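Local structure of CD1-2 antigen (Gallus gallus, 3DBX) at residues Q11-G22 with Y95-K106; L35-L43 with N51-E59. The protein probably presents lipid antigens at the cell surface, as other CD1 molecules do, binding acyl chains between a beta-sheet floor and two helical walls. All coordinates share one frame; numbering follows the deposited sequence. Where two conformers were deposited one is given.

Contact 1 (Q11-G22 with Y95-K106); sequences QFFQLFYTLLLG and YPRVFQIHTGCK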
# COMPACT_ATOMS: atom_id res chain seq x y z
N GLN A 11 6.62 -7.10 -13.85
CA GLN A 11 7.58 -6.20 -14.50
C GLN A 11 7.20 -4.72 -14.33
O GLN A 11 7.35 -3.90 -15.25
CB GLN A 11 7.76 -6.59 -15.97
CG GLN A 11 8.35 -7.99 -16.10
CD GLN A 11 8.37 -8.50 -17.51
OE1 GLN A 11 7.33 -8.69 -18.13
NE2 GLN A 11 9.57 -8.75 -18.01
N PHE A 12 6.69 -4.40 -13.14
CA PHE A 12 6.30 -3.05 -12.76
C PHE A 12 7.13 -2.63 -11.56
O PHE A 12 6.92 -3.10 -10.42
CB PHE A 12 4.79 -2.98 -12.45
CG PHE A 12 4.22 -1.56 -12.25
CD1 PHE A 12 4.90 -0.43 -12.69
CD2 PHE A 12 2.98 -1.39 -11.65
CE1 PHE A 12 4.36 0.86 -12.51
CE2 PHE A 12 2.43 -0.11 -11.48
CZ PHE A 12 3.13 1.01 -11.92
N PHE A 13 8.08 -1.75 -11.83
CA PHE A 13 8.99 -1.20 -10.83
C PHE A 13 8.52 0.19 -10.39
O PHE A 13 8.27 1.04 -11.22
CB PHE A 13 10.39 -1.08 -11.44
CG PHE A 13 11.42 -0.65 -10.47
CD1 PHE A 13 11.80 -1.48 -9.40
CD2 PHE A 13 12.04 0.59 -10.60
CE1 PHE A 13 12.77 -1.08 -8.49
CE2 PHE A 13 13.01 1.00 -9.68
CZ PHE A 13 13.38 0.15 -8.64
N GLN A 14 8.38 0.38 -9.08
CA GLN A 14 7.92 1.64 -8.50
C GLN A 14 8.79 2.09 -7.34
O GLN A 14 9.31 1.27 -6.60
CB GLN A 14 6.49 1.49 -7.98
CG GLN A 14 5.45 1.27 -9.06
CD GLN A 14 4.04 1.29 -8.48
OE1 GLN A 14 3.41 2.33 -8.41
NE2 GLN A 14 3.56 0.13 -8.04
N LEU A 15 8.89 3.41 -7.20
CA LEU A 15 9.63 4.06 -6.15
C LEU A 15 8.69 5.07 -5.47
O LEU A 15 8.01 5.86 -6.14
CB LEU A 15 10.83 4.81 -6.73
CG LEU A 15 11.99 4.06 -7.37
CD1 LEU A 15 12.90 5.04 -8.15
CD2 LEU A 15 12.80 3.33 -6.32
N PHE A 16 8.67 5.05 -4.15
CA PHE A 16 7.86 5.95 -3.34
C PHE A 16 8.79 6.65 -2.33
O PHE A 16 9.39 5.98 -1.51
CB PHE A 16 6.86 5.10 -2.54
CG PHE A 16 5.87 4.36 -3.38
CD1 PHE A 16 4.63 4.91 -3.65
CD2 PHE A 16 6.17 3.12 -3.92
CE1 PHE A 16 3.70 4.23 -4.46
CE2 PHE A 16 5.26 2.44 -4.73
CZ PHE A 16 4.03 2.98 -4.99
N TYR A 17 8.87 7.97 -2.34
CA TYR A 17 9.75 8.70 -1.42
C TYR A 17 8.98 9.80 -0.72
O TYR A 17 8.22 10.49 -1.37
CB TYR A 17 10.91 9.36 -2.18
CG TYR A 17 12.06 8.43 -2.45
CD1 TYR A 17 13.18 8.43 -1.64
CD2 TYR A 17 12.00 7.53 -3.50
CE1 TYR A 17 14.26 7.55 -1.89
CE2 TYR A 17 13.08 6.64 -3.76
CZ TYR A 17 14.18 6.66 -2.94
OH TYR A 17 15.24 5.79 -3.20
N THR A 18 9.21 9.95 0.58
CA THR A 18 8.60 11.00 1.42
C THR A 18 9.73 11.77 2.11
O THR A 18 10.62 11.18 2.77
CB THR A 18 7.66 10.42 2.46
OG1 THR A 18 6.62 9.69 1.80
CG2 THR A 18 7.03 11.50 3.33
N LEU A 19 9.73 13.07 1.88
CA LEU A 19 10.72 13.97 2.44
C LEU A 19 9.94 14.90 3.36
O LEU A 19 9.21 15.75 2.88
CB LEU A 19 11.40 14.76 1.32
CG LEU A 19 12.50 14.06 0.51
CD1 LEU A 19 11.95 12.80 -0.18
CD2 LEU A 19 13.13 14.96 -0.50
N LEU A 20 10.04 14.66 4.67
CA LEU A 20 9.39 15.49 5.68
C LEU A 20 10.41 16.47 6.20
O LEU A 20 11.35 16.12 6.93
CB LEU A 20 8.80 14.65 6.82
CG LEU A 20 8.34 15.39 8.09
CD1 LEU A 20 7.47 16.66 7.84
CD2 LEU A 20 7.61 14.41 9.01
N LEU A 21 10.20 17.72 5.80
CA LEU A 21 11.10 18.79 6.10
C LEU A 21 10.58 19.51 7.35
O LEU A 21 9.83 20.47 7.26
CB LEU A 21 11.18 19.71 4.87
CG LEU A 21 12.16 19.39 3.73
CD1 LEU A 21 12.24 17.93 3.35
CD2 LEU A 21 11.89 20.28 2.50
N GLY A 22 11.02 19.01 8.51
CA GLY A 22 10.65 19.53 9.83
C GLY A 22 10.94 20.98 10.07
O GLY A 22 10.03 21.79 10.13
N TYR A 95 8.28 25.91 7.07
CA TYR A 95 8.27 24.55 7.62
C TYR A 95 7.14 24.33 8.67
O TYR A 95 6.71 25.29 9.30
CB TYR A 95 9.64 24.24 8.25
CG TYR A 95 10.84 24.31 7.30
CD1 TYR A 95 11.35 23.17 6.69
CD2 TYR A 95 11.44 25.53 7.02
CE1 TYR A 95 12.46 23.24 5.83
CE2 TYR A 95 12.54 25.62 6.15
CZ TYR A 95 13.04 24.47 5.56
OH TYR A 95 14.13 24.57 4.71
N PRO A 96 6.67 23.07 8.86
CA PRO A 96 7.04 21.83 8.15
C PRO A 96 6.45 21.81 6.75
O PRO A 96 5.43 22.44 6.48
CB PRO A 96 6.41 20.70 9.00
CG PRO A 96 5.91 21.39 10.29
CD PRO A 96 5.66 22.81 9.91
N ARG A 97 7.14 21.12 5.86
CA ARG A 97 6.66 20.84 4.53
C ARG A 97 6.85 19.33 4.30
O ARG A 97 7.87 18.78 4.70
CB ARG A 97 7.47 21.62 3.50
CG ARG A 97 7.07 23.06 3.34
CD ARG A 97 5.72 23.20 2.68
NE ARG A 97 5.14 24.50 3.00
CZ ARG A 97 3.91 24.87 2.68
NH1 ARG A 97 3.10 24.05 2.03
NH2 ARG A 97 3.48 26.06 3.04
N VAL A 98 5.86 18.67 3.73
CA VAL A 98 6.04 17.27 3.33
C VAL A 98 6.01 17.16 1.80
O VAL A 98 5.00 17.48 1.16
CB VAL A 98 4.95 16.32 3.89
CG1 VAL A 98 5.35 14.86 3.65
CG2 VAL A 98 4.72 16.54 5.36
N PHE A 99 7.11 16.66 1.24
CA PHE A 99 7.16 16.38 -0.20
C PHE A 99 7.12 14.89 -0.45
O PHE A 99 7.62 14.13 0.37
CB PHE A 99 8.42 16.99 -0.84
CG PHE A 99 8.42 18.51 -0.89
CD1 PHE A 99 7.98 19.18 -2.03
CD2 PHE A 99 8.86 19.25 0.20
CE1 PHE A 99 7.96 20.57 -2.07
CE2 PHE A 99 8.86 20.64 0.16
CZ PHE A 99 8.42 21.30 -0.99
N GLN A 100 6.54 14.47 -1.58
CA GLN A 100 6.45 13.05 -1.94
C GLN A 100 6.77 12.85 -3.42
O GLN A 100 6.46 13.72 -4.26
CB GLN A 100 5.06 12.49 -1.60
CG GLN A 100 4.77 12.37 -0.09
CD GLN A 100 3.31 12.28 0.24
OE1 GLN A 100 2.66 13.29 0.40
NE2 GLN A 100 2.79 11.07 0.38
N ILE A 101 7.40 11.71 -3.75
CA ILE A 101 7.83 11.42 -5.12
C ILE A 101 7.43 10.00 -5.49
O ILE A 101 7.83 9.04 -4.83
CB ILE A 101 9.38 11.57 -5.31
CG1 ILE A 101 9.85 13.00 -5.01
CG2 ILE A 101 9.81 11.21 -6.74
CD1 ILE A 101 10.39 13.20 -3.60
N HIS A 102 6.63 9.86 -6.54
CA HIS A 102 6.19 8.55 -7.00
C HIS A 102 6.66 8.38 -8.43
O HIS A 102 6.31 9.15 -9.30
CB HIS A 102 4.67 8.42 -6.89
CG HIS A 102 4.14 7.09 -7.33
ND1 HIS A 102 2.83 6.92 -7.73
CD2 HIS A 102 4.73 5.87 -7.42
CE1 HIS A 102 2.64 5.65 -8.06
NE2 HIS A 102 3.78 4.99 -7.89
N THR A 103 7.49 7.35 -8.64
CA THR A 103 8.05 7.01 -9.92
C THR A 103 7.66 5.57 -10.28
O THR A 103 7.50 4.72 -9.39
CB THR A 103 9.59 7.11 -9.85
OG1 THR A 103 9.97 8.43 -9.43
CG2 THR A 103 10.22 6.83 -11.18
N GLY A 104 7.52 5.28 -11.58
CA GLY A 104 7.26 3.92 -12.04
C GLY A 104 7.80 3.61 -13.42
O GLY A 104 7.98 4.51 -14.24
N CYS A 105 8.05 2.32 -13.66
CA CYS A 105 8.46 1.78 -14.96
C CYS A 105 7.79 0.42 -15.12
O CYS A 105 8.05 -0.51 -14.33
CB CYS A 105 9.99 1.63 -15.02
SG CYS A 105 10.68 1.09 -16.61
N LYS A 106 6.91 0.30 -16.11
CA LYS A 106 6.26 -0.96 -16.45
C LYS A 106 6.78 -1.44 -17.80
O LYS A 106 6.92 -0.64 -18.72
CB LYS A 106 4.75 -0.76 -16.55
CG LYS A 106 3.91 -2.04 -16.44
CD LYS A 106 2.44 -1.70 -16.16
CE LYS A 106 1.85 -2.58 -15.04
NZ LYS A 106 0.64 -1.99 -14.37

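Contact 2 (L35-L43 with N51-E59); sequences LADVPIMVL and NICRPWVQE. With NAG (2-acetamido-2-deoxy-beta-D-glucopyranose), chain D.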
# COMPACT_ATOMS: atom_id res chain seq x y z
N LEU A 35 8.94 -4.20 -6.79
CA LEU A 35 8.66 -4.88 -8.03
C LEU A 35 7.40 -5.69 -7.74
O LEU A 35 7.40 -6.46 -6.78
CB LEU A 35 9.83 -5.80 -8.46
CG LEU A 35 9.73 -6.46 -9.84
CD1 LEU A 35 9.78 -5.43 -10.95
CD2 LEU A 35 10.80 -7.55 -10.06
N ALA A 36 6.34 -5.53 -8.55
CA ALA A 36 4.98 -5.95 -8.19
C ALA A 36 4.62 -5.40 -6.78
O ALA A 36 4.73 -4.19 -6.57
CB ALA A 36 4.82 -7.49 -8.26
N ASP A 37 4.26 -6.26 -5.84
CA ASP A 37 4.05 -5.82 -4.43
C ASP A 37 5.17 -6.25 -3.51
O ASP A 37 5.03 -6.22 -2.29
CB ASP A 37 2.69 -6.34 -3.87
CG ASP A 37 2.49 -7.83 -4.06
OD1 ASP A 37 3.37 -8.50 -4.64
OD2 ASP A 37 1.44 -8.33 -3.61
N VAL A 38 6.30 -6.64 -4.08
CA VAL A 38 7.42 -7.15 -3.29
C VAL A 38 8.36 -5.97 -3.08
O VAL A 38 8.85 -5.42 -4.07
CB VAL A 38 8.19 -8.22 -4.09
CG1 VAL A 38 9.42 -8.70 -3.28
CG2 VAL A 38 7.25 -9.39 -4.46
N PRO A 39 8.58 -5.58 -1.82
CA PRO A 39 9.57 -4.57 -1.44
C PRO A 39 10.97 -5.09 -1.78
O PRO A 39 11.34 -6.18 -1.35
CB PRO A 39 9.40 -4.48 0.07
CG PRO A 39 7.96 -4.93 0.31
CD PRO A 39 7.85 -6.08 -0.63
N ILE A 40 11.71 -4.33 -2.59
CA ILE A 40 13.05 -4.74 -3.07
C ILE A 40 14.12 -4.04 -2.22
O ILE A 40 15.13 -4.65 -1.85
CB ILE A 40 13.22 -4.38 -4.60
CG1 ILE A 40 12.35 -5.27 -5.46
CG2 ILE A 40 14.63 -4.55 -5.07
CD1 ILE A 40 12.30 -6.69 -4.98
N MET A 41 13.86 -2.76 -1.93
CA MET A 41 14.79 -1.89 -1.23
C MET A 41 13.98 -0.96 -0.35
O MET A 41 12.89 -0.55 -0.74
CB MET A 41 15.61 -1.05 -2.21
CG MET A 41 16.74 -1.80 -2.86
SD MET A 41 17.80 -0.82 -3.96
CE MET A 41 16.62 -0.30 -5.21
N VAL A 42 14.49 -0.66 0.82
CA VAL A 42 13.84 0.32 1.67
C VAL A 42 14.90 1.30 2.17
O VAL A 42 16.00 0.90 2.55
CB VAL A 42 13.04 -0.38 2.82
CG1 VAL A 42 12.85 0.49 4.04
CG2 VAL A 42 11.67 -0.82 2.29
N LEU A 43 14.59 2.58 2.13
CA LEU A 43 15.56 3.56 2.58
C LEU A 43 15.60 3.51 4.11
O LEU A 43 14.55 3.51 4.75
CB LEU A 43 15.16 4.94 2.05
CG LEU A 43 16.09 6.12 2.36
CD1 LEU A 43 17.29 6.04 1.46
CD2 LEU A 43 15.41 7.49 2.19
N ASN A 51 18.56 -0.19 2.21
CA ASN A 51 18.51 -1.57 2.69
C ASN A 51 17.94 -2.45 1.57
O ASN A 51 16.96 -2.08 0.94
CB ASN A 51 17.63 -1.70 3.94
CG ASN A 51 18.36 -1.36 5.23
OD1 ASN A 51 19.33 -0.59 5.23
ND2 ASN A 51 17.87 -1.95 6.36
N ILE A 52 18.57 -3.59 1.32
CA ILE A 52 18.03 -4.62 0.43
C ILE A 52 17.20 -5.66 1.21
O ILE A 52 17.69 -6.24 2.19
CB ILE A 52 19.15 -5.27 -0.37
CG1 ILE A 52 19.49 -4.38 -1.56
CG2 ILE A 52 18.72 -6.62 -0.88
CD1 ILE A 52 20.95 -4.04 -1.64
N CYS A 53 15.96 -5.90 0.76
CA CYS A 53 14.95 -6.62 1.53
C CYS A 53 14.90 -8.11 1.27
O CYS A 53 14.31 -8.86 2.06
CB CYS A 53 13.57 -6.06 1.25
SG CYS A 53 13.34 -4.29 1.52
N ARG A 54 15.49 -8.55 0.17
CA ARG A 54 15.39 -9.96 -0.23
C ARG A 54 16.76 -10.54 -0.51
O ARG A 54 17.60 -9.83 -1.06
CB ARG A 54 14.48 -10.13 -1.47
CG ARG A 54 13.06 -9.64 -1.25
CD ARG A 54 12.29 -10.62 -0.40
NE ARG A 54 10.92 -10.18 -0.21
CZ ARG A 54 10.31 -10.12 0.97
NH1 ARG A 54 10.95 -10.52 2.07
NH2 ARG A 54 9.05 -9.70 1.06
N PRO A 55 16.99 -11.83 -0.14
CA PRO A 55 18.30 -12.46 -0.34
C PRO A 55 18.69 -12.62 -1.81
O PRO A 55 19.89 -12.70 -2.11
CB PRO A 55 18.16 -13.82 0.37
CG PRO A 55 16.98 -13.67 1.28
CD PRO A 55 16.05 -12.76 0.53
N TRP A 56 17.70 -12.67 -2.71
CA TRP A 56 17.93 -12.72 -4.17
C TRP A 56 18.19 -11.35 -4.83
O TRP A 56 18.52 -11.29 -6.02
CB TRP A 56 16.76 -13.45 -4.89
CG TRP A 56 15.38 -12.81 -4.69
CD1 TRP A 56 14.44 -13.16 -3.77
CD2 TRP A 56 14.82 -11.71 -5.43
NE1 TRP A 56 13.33 -12.34 -3.88
CE2 TRP A 56 13.55 -11.44 -4.88
CE3 TRP A 56 15.28 -10.93 -6.49
CZ2 TRP A 56 12.73 -10.43 -5.37
CZ3 TRP A 56 14.47 -9.93 -6.96
CH2 TRP A 56 13.21 -9.69 -6.41
N VAL A 57 18.03 -10.25 -4.08
CA VAL A 57 18.17 -8.88 -4.62
C VAL A 57 19.61 -8.28 -4.69
O VAL A 57 19.90 -7.42 -5.54
CB VAL A 57 17.23 -7.88 -3.84
CG1 VAL A 57 17.61 -6.42 -4.09
CG2 VAL A 57 15.77 -8.08 -4.21
N GLN A 58 20.52 -8.76 -3.82
CA GLN A 58 21.77 -8.04 -3.48
C GLN A 58 22.85 -7.96 -4.58
O GLN A 58 23.15 -6.87 -5.08
CB GLN A 58 22.37 -8.62 -2.19
CG GLN A 58 23.17 -7.63 -1.33
CD GLN A 58 24.58 -7.40 -1.85
OE1 GLN A 58 25.40 -8.32 -1.92
NE2 GLN A 58 24.87 -6.15 -2.21
N GLU A 59 23.44 -9.12 -4.91
CA GLU A 59 24.59 -9.20 -5.82
C GLU A 59 24.17 -9.16 -7.30
O GLU A 59 24.79 -9.80 -8.15
CB GLU A 59 25.41 -10.47 -5.54
C1 NAG D . 18.29 -1.52 7.70
C2 NAG D . 17.08 -1.50 8.67
C3 NAG D . 17.51 -1.27 10.13
C4 NAG D . 18.58 -2.29 10.56
C5 NAG D . 19.73 -2.30 9.54
C6 NAG D . 20.65 -3.50 9.80
C7 NAG D . 15.15 -0.60 7.38
C8 NAG D . 13.96 0.32 7.52
N2 NAG D . 16.08 -0.50 8.34
O3 NAG D . 16.38 -1.32 10.98
O4 NAG D . 19.05 -2.02 11.88
O5 NAG D . 19.29 -2.41 8.19
O6 NAG D . 21.95 -3.26 9.30
O7 NAG D . 15.22 -1.37 6.42

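Contact 1 (Q11-G22 with Y95-K106)
His102 NE2 donates to Gln14 OE1 over 2.7 Å, the shortest polar bond between strands 12-21 and 97-106, which are neighbours at the centre of the antiparallel sheet that floors the MHC-I-like groove. The amide oxygen lies in the imidazole plane, while the donor is tilted 23° from the plane of the amide carbonyl. Phe16 steadies the same ring from one face: the two planes are 17° apart, yet the rings are offset along their planes, so that little of one lies over the other, and CE1 of Phe16 meets His102 NE2 at 3.5 Å. With CG anti to the backbone N in His102 (chi1 -180°) and beside it in Phe16, the two rings run side by side in the same direction. The chain of another protein packs on Phe16, Thr18, Gln100 and His102, so this part of the face forms a subunit interface; Gln100 hydrogen-bonds to the partner's backbone.

The antiparallel register is regular, with paired backbone bonds at Phe13-Cys105, Leu15-Thr103, Tyr17-Ile101, Leu19-Phe99 and Leu21-Arg97. Those pairs put their side chains on the groove face. There Leu19 CD1 touches Ile101 CD1 at 3.8 Å and Leu21 CD2 touches Phe99 CE2 at the same distance, Phe13 meets the rings of Phe170 and Tyr173 from helix 156-180, and Thr103 contacts a bound palmitic acid, consistent with a lipid-binding floor.

At the far end the Phe12 ring has Gln14 CG over one face and the Lys106 chain over the other. The ammonium makes an off-centre cation-pi contact: Lys106 NZ lies 4.2 Å from the Phe12 centroid, nearest to CD2.

Contact 2 (L35-L43 with N51-E59)
The edge hairpin of the groove-floor sheet, formed by strands 38-43 and 50-52, brings residues 35-43 against 51-59. Val42 and Asn51 form its antiparallel hydrogen-bonded pair: Val42 N reaches Asn51 O at 2.9 Å, and Asn51 N returns to Val42 O with a more bent N-H...O angle of 138°. One further bond, Cys53 N to Ile40 O at 3.0 Å, is straight at hydrogen, although the donor stands well above the carbonyl plane.

Ile40 and Met41 both face Ala33 of strand 27-35, a classic beta bulge. Ile40 has its CB directed away from residues 51-59, but its branches return to them. CD1 presses against Trp56 CH2 at 3.4 Å, the two side chains crossing at about a right angle, and CG2 meets Val57 CG1 at 3.7 Å. Trp56 CG sits between the backbone N and the carbonyl carbon (chi1 60°); one face of its indole carries Arg54 CB and Val57 CG2, and Val38 CG1 approaches its edge. The same Val38 methyl also lies in the plane of the Arg54 guanidinium, beside NE. Both Arg54 and Trp56 have a weak polar link to Asp184, and Tyr173 of helix 156-180 covers Ile40 and Met41. The buried Pro39 O has no polar partner in the model; Cys53 CB lies 3.4 Å from it.

Asn51 ND2 is bonded covalently to C1 of an N-acetylglucosamine, whose acetyl methyl C8 rests 3.7 Å from Val42 CG1, while Asp44 hydrogen-bonds the sugar. The whole is an antiparallel edge hairpin of an MHC-I-like platform, with an N-linked glycan on its outer strand and a classic bulge where its inner strand pairs with 27-35.

Overall arrangement
Contacts 1 and 2 belong to one eight-stranded antiparallel sheet, and their centres lie about 17 Å apart. Across it the order 50-52, 38-43, 27-35, 12-21, 97-107 places contact 2 at an edge and contact 1 in the interior, with strand 27-35 between them. Along the chain, residues 35-59 are nested within the excursion from 22 to 95 that contact 1 closes. The two also meet directly: Phe12 O is 3.1 Å from Ala36 N, a probable hydrogen bond, and Tyr17 CE1 packs on Leu43 CD2. Helix 156-180 touches both, so one helical wall spans the central floor and its edge, consistent with a single lipid-binding platform.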